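Local coordinates for cellulosome anchoring protein cohesin region (Clostridium thermocellum, PDB 4DH2) that serves as a type I cohesin module of a cellulosome anchoring protein, binding the dockerin of a partner protein in calcium-dependent cellulosome assembly, at residues 14-22 and 34-44. Numbering follows the deposited sequence.
Sequences DYILDVLVE and IPLKFENVPSH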
loop_
_atom_site.group_PDB
_atom_site.type_symbol
_atom_site.label_atom_id
_atom_site.label_comp_id
_atom_site.label_asym_id
_atom_site.label_seq_id
_atom_site.Cartn_x
_atom_site.Cartn_y
_atom_site.Cartn_z
ATOM N N ASP A 14 -18.940 -6.205 2.670
ATOM C CA ASP A 14 -19.352 -7.557 2.951
ATOM C C ASP A 14 -18.251 -8.413 3.527
ATOM O O ASP A 14 -18.500 -9.521 3.985
ATOM C CB ASP A 14 -19.851 -8.222 1.664
ATOM C CG ASP A 14 -21.103 -7.594 1.140
ATOM O OD1 ASP A 14 -21.742 -6.824 1.878
ATOM O OD2 ASP A 14 -21.477 -7.851 -0.021
ATOM N N TYR A 15 -17.018 -7.914 3.444
ATOM C CA TYR A 15 -15.844 -8.689 3.844
ATOM C C TYR A 15 -14.905 -7.830 4.679
ATOM O O TYR A 15 -14.876 -6.600 4.570
ATOM C CB TYR A 15 -15.049 -9.175 2.628
ATOM C CG TYR A 15 -15.947 -9.823 1.598
ATOM C CD1 TYR A 15 -16.566 -11.028 1.855
ATOM C CD2 TYR A 15 -16.196 -9.196 0.408
ATOM C CE1 TYR A 15 -17.431 -11.598 0.897
ATOM C CE2 TYR A 15 -17.025 -9.752 -0.540
ATOM C CZ TYR A 15 -17.637 -10.935 -0.296
ATOM O OH TYR A 15 -18.454 -11.450 -1.293
ATOM N N ILE A 16 -14.098 -8.504 5.472
ATOM C CA ILE A 16 -13.211 -7.823 6.372
ATOM C C ILE A 16 -11.950 -8.654 6.654
ATOM O O ILE A 16 -11.953 -9.884 6.540
ATOM C CB ILE A 16 -14.002 -7.524 7.693
ATOM C CG1 ILE A 16 -13.265 -6.550 8.586
ATOM C CG2 ILE A 16 -14.304 -8.832 8.430
ATOM C CD1 ILE A 16 -14.235 -5.617 9.366
ATOM N N LEU A 17 -10.858 -7.957 6.975
ATOM C CA LEU A 17 -9.654 -8.573 7.534
ATOM C C LEU A 17 -9.044 -7.619 8.552
ATOM O O LEU A 17 -9.506 -6.483 8.751
ATOM C CB LEU A 17 -8.628 -8.931 6.451
ATOM C CG LEU A 17 -8.184 -7.762 5.565
ATOM C CD1 LEU A 17 -7.117 -6.969 6.194
ATOM C CD2 LEU A 17 -7.731 -8.318 4.209
ATOM N N ASP A 18 -8.008 -8.111 9.211
ATOM C CA ASP A 18 -7.276 -7.326 10.184
ATOM C C ASP A 18 -5.851 -7.127 9.683
ATOM O O ASP A 18 -5.249 -8.066 9.149
ATOM C CB ASP A 18 -7.215 -8.055 11.529
ATOM C CG ASP A 18 -8.576 -8.156 12.189
ATOM O OD1 ASP A 18 -8.966 -7.217 12.873
ATOM O OD2 ASP A 18 -9.232 -9.173 12.015
ATOM N N VAL A 19 -5.345 -5.911 9.870
ATOM C CA VAL A 19 -3.975 -5.578 9.525
ATOM C C VAL A 19 -3.258 -5.185 10.824
ATOM O O VAL A 19 -3.716 -4.281 11.526
ATOM C CB VAL A 19 -3.925 -4.414 8.531
ATOM C CG1 VAL A 19 -2.516 -4.084 8.167
ATOM C CG2 VAL A 19 -4.732 -4.748 7.292
ATOM N N LEU A 20 -2.135 -5.848 11.122
ATOM C CA LEU A 20 -1.416 -5.624 12.388
ATOM C C LEU A 20 0.043 -5.276 12.172
ATOM O O LEU A 20 0.700 -5.851 11.309
ATOM C CB LEU A 20 -1.476 -6.891 13.237
ATOM C CG LEU A 20 -2.847 -7.499 13.528
ATOM C CD1 LEU A 20 -3.228 -8.496 12.462
ATOM C CD2 LEU A 20 -2.854 -8.173 14.890
ATOM N N VAL A 21 0.533 -4.307 12.937
ATOM C CA VAL A 21 1.970 -4.094 13.026
ATOM C C VAL A 21 2.435 -4.927 14.211
ATOM O O VAL A 21 1.976 -4.714 15.326
ATOM C CB VAL A 21 2.297 -2.630 13.265
ATOM C CG1 VAL A 21 3.823 -2.451 13.448
ATOM C CG2 VAL A 21 1.794 -1.775 12.130
ATOM N N GLU A 22 3.318 -5.889 13.978
ATOM C CA GLU A 22 3.777 -6.752 15.052
ATOM C C GLU A 22 4.892 -6.061 15.850
ATOM O O GLU A 22 5.953 -5.779 15.323
ATOM C CB GLU A 22 4.258 -8.082 14.502
ATOM C CG GLU A 22 3.150 -8.882 13.802
ATOM C CD GLU A 22 1.945 -9.162 14.705
ATOM O OE1 GLU A 22 2.111 -9.241 15.948
ATOM O OE2 GLU A 22 0.822 -9.297 14.172
ATOM N N ILE A 34 10.568 -5.476 11.280
ATOM C CA ILE A 34 9.213 -5.330 11.804
ATOM C C ILE A 34 8.250 -6.042 10.837
ATOM O O ILE A 34 8.087 -5.615 9.700
ATOM C CB ILE A 34 8.805 -3.844 11.932
ATOM C CG1 ILE A 34 9.741 -3.095 12.891
ATOM C CG2 ILE A 34 7.355 -3.728 12.428
ATOM C CD1 ILE A 34 9.509 -1.651 12.892
ATOM N N PRO A 35 7.642 -7.148 11.278
ATOM C CA PRO A 35 6.693 -7.870 10.438
ATOM C C PRO A 35 5.344 -7.180 10.489
ATOM O O PRO A 35 4.944 -6.689 11.548
ATOM C CB PRO A 35 6.609 -9.260 11.078
ATOM C CG PRO A 35 7.701 -9.290 12.129
ATOM C CD PRO A 35 7.898 -7.867 12.538
ATOM N N LEU A 36 4.682 -7.163 9.338
ATOM C CA LEU A 36 3.334 -6.624 9.192
ATOM C C LEU A 36 2.471 -7.786 8.694
ATOM O O LEU A 36 2.863 -8.494 7.770
ATOM C CB LEU A 36 3.342 -5.476 8.171
ATOM C CG LEU A 36 4.427 -4.432 8.395
ATOM C CD1 LEU A 36 4.422 -3.420 7.266
ATOM C CD2 LEU A 36 4.256 -3.717 9.718
ATOM N N LYS A 37 1.314 -7.985 9.322
ATOM C CA LYS A 37 0.527 -9.187 9.126
ATOM C C LYS A 37 -0.889 -8.862 8.722
ATOM O O LYS A 37 -1.395 -7.804 9.052
ATOM C CB LYS A 37 0.435 -9.999 10.425
ATOM C CG LYS A 37 1.661 -10.832 10.746
ATOM C CD LYS A 37 1.391 -11.725 11.955
ATOM C CE LYS A 37 0.398 -12.830 11.618
ATOM N NZ LYS A 37 -0.430 -13.272 12.787
ATOM N N PHE A 38 -1.485 -9.788 7.985
ATOM C CA PHE A 38 -2.909 -9.836 7.757
ATOM C C PHE A 38 -3.430 -11.033 8.521
ATOM O O PHE A 38 -2.832 -12.124 8.475
ATOM C CB PHE A 38 -3.251 -10.113 6.286
ATOM C CG PHE A 38 -2.916 -9.010 5.331
ATOM C CD1 PHE A 38 -2.677 -7.704 5.769
ATOM C CD2 PHE A 38 -2.900 -9.279 3.961
ATOM C CE1 PHE A 38 -2.374 -6.715 4.866
ATOM C CE2 PHE A 38 -2.613 -8.276 3.050
ATOM C CZ PHE A 38 -2.349 -6.995 3.511
ATOM N N GLU A 39 -4.547 -10.842 9.216
ATOM C CA GLU A 39 -5.248 -11.935 9.872
ATOM C C GLU A 39 -6.708 -11.919 9.449
ATOM O O GLU A 39 -7.249 -10.859 9.123
ATOM C CB GLU A 39 -5.141 -11.806 11.398
ATOM C CG GLU A 39 -3.740 -12.050 11.962
ATOM C CD GLU A 39 -3.664 -11.878 13.479
ATOM O OE1 GLU A 39 -4.675 -11.487 14.107
ATOM O OE2 GLU A 39 -2.580 -12.125 14.042
ATOM N N ASN A 40 -7.333 -13.090 9.459
ATOM C CA ASN A 40 -8.723 -13.231 9.035
ATOM C C ASN A 40 -8.925 -12.784 7.586
ATOM O O ASN A 40 -9.911 -12.129 7.255
ATOM C CB ASN A 40 -9.616 -12.450 9.981
ATOM C CG ASN A 40 -9.468 -12.934 11.406
ATOM O OD1 ASN A 40 -9.572 -14.136 11.654
ATOM N ND2 ASN A 40 -9.149 -12.033 12.319
ATOM N N VAL A 41 -7.975 -13.135 6.735
ATOM C CA VAL A 41 -8.101 -12.864 5.312
ATOM C C VAL A 41 -9.302 -13.633 4.746
ATOM O O VAL A 41 -9.424 -14.833 4.973
ATOM C CB VAL A 41 -6.816 -13.264 4.565
ATOM C CG1 VAL A 41 -6.991 -13.096 3.051
ATOM C CG2 VAL A 41 -5.620 -12.447 5.091
ATOM N N PRO A 42 -10.174 -12.946 3.991
ATOM C CA PRO A 42 -11.270 -13.698 3.357
ATOM C C PRO A 42 -10.737 -14.819 2.490
ATOM O O PRO A 42 -9.850 -14.616 1.651
ATOM C CB PRO A 42 -11.994 -12.650 2.508
ATOM C CG PRO A 42 -11.679 -11.299 3.228
ATOM C CD PRO A 42 -10.249 -11.497 3.726
ATOM N N SER A 43 -11.311 -16.005 2.645
ATOM C CA SER A 43 -10.840 -17.140 1.878
ATOM C C SER A 43 -11.063 -16.969 0.390
ATOM O O SER A 43 -10.379 -17.599 -0.405
ATOM C CB SER A 43 -11.521 -18.422 2.374
ATOM O OG SER A 43 -12.906 -18.347 2.165
ATOM N N HIS A 44 -12.012 -16.134 -0.020
ATOM C CA HIS A 44 -12.201 -15.955 -1.457
ATOM C C HIS A 44 -11.177 -15.023 -2.095
ATOM O O HIS A 44 -11.065 -14.968 -3.323
ATOM C CB HIS A 44 -13.637 -15.579 -1.825
ATOM C CG HIS A 44 -13.978 -14.125 -1.698
ATOM N ND1 HIS A 44 -14.247 -13.528 -0.489
ATOM C CD2 HIS A 44 -14.225 -13.188 -2.646
ATOM C CE1 HIS A 44 -14.588 -12.263 -0.693
ATOM N NE2 HIS A 44 -14.583 -12.034 -1.994
HETATM O O HOH W 1 -0.849 -11.055 15.754
#
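Strand 15-21 runs antiparallel to strand 34-39, their axes 4.7 Å apart at 158°, and Asp18 with Glu39 and Leu20 with Lys37 form hydrogen-bonded pairs; Glu22 N to Pro35 O (3.0 Å) adds a fifth backbone bond. On the Val19, Val21, Leu36 and Phe38 face, Val19 CG2 rests against the Phe38 ring, 3.9 Å from its CD1. Val21 lies alongside Leu36, both its methyls meeting Leu36 CD2, while Val21 CG1 reaches Ile34 CG2. The opposite face, with Asp18, Leu20, Lys37 and Glu39, is mostly polar. In one of two Glu39 conformers, Leu20 crosses the extended Glu39 chain at about a right angle, Leu20 CD1 3.6 Å from Glu39 CD. There Lys37 NZ forms a salt bridge with Glu39 OE2 (2.7 Å), its hydrogen bond using the anti lone pair, and a water donates to this oxygen and to Glu22 OE2, probably easing the closeness of the carboxylates. A bend at chi2 (-57°) folds Glu22 back over the Lys37 methylenes. Where the strands part, Asn40 ND2 donates to Asp18 OD2 (2.9 Å), the amide and carboxylate planes 70° apart. Pro42 packs on Leu17 and Tyr15 CB, and His44 meets the Tyr15 ring edge-to-face, His44 CE1 3.2 Å above the ring plane, over its centre; Asp143 holds His44 NE2 and Lys147 bonds to Tyr15 OH. The strands form a beta hairpin of the jelly-roll cohesin domain, flanked by strand 149-161 beside 15-27 and strand 108-117 beside 31-39; inward, Phe38 joins Phe49, Phe110 and Phe141 in the aromatic core.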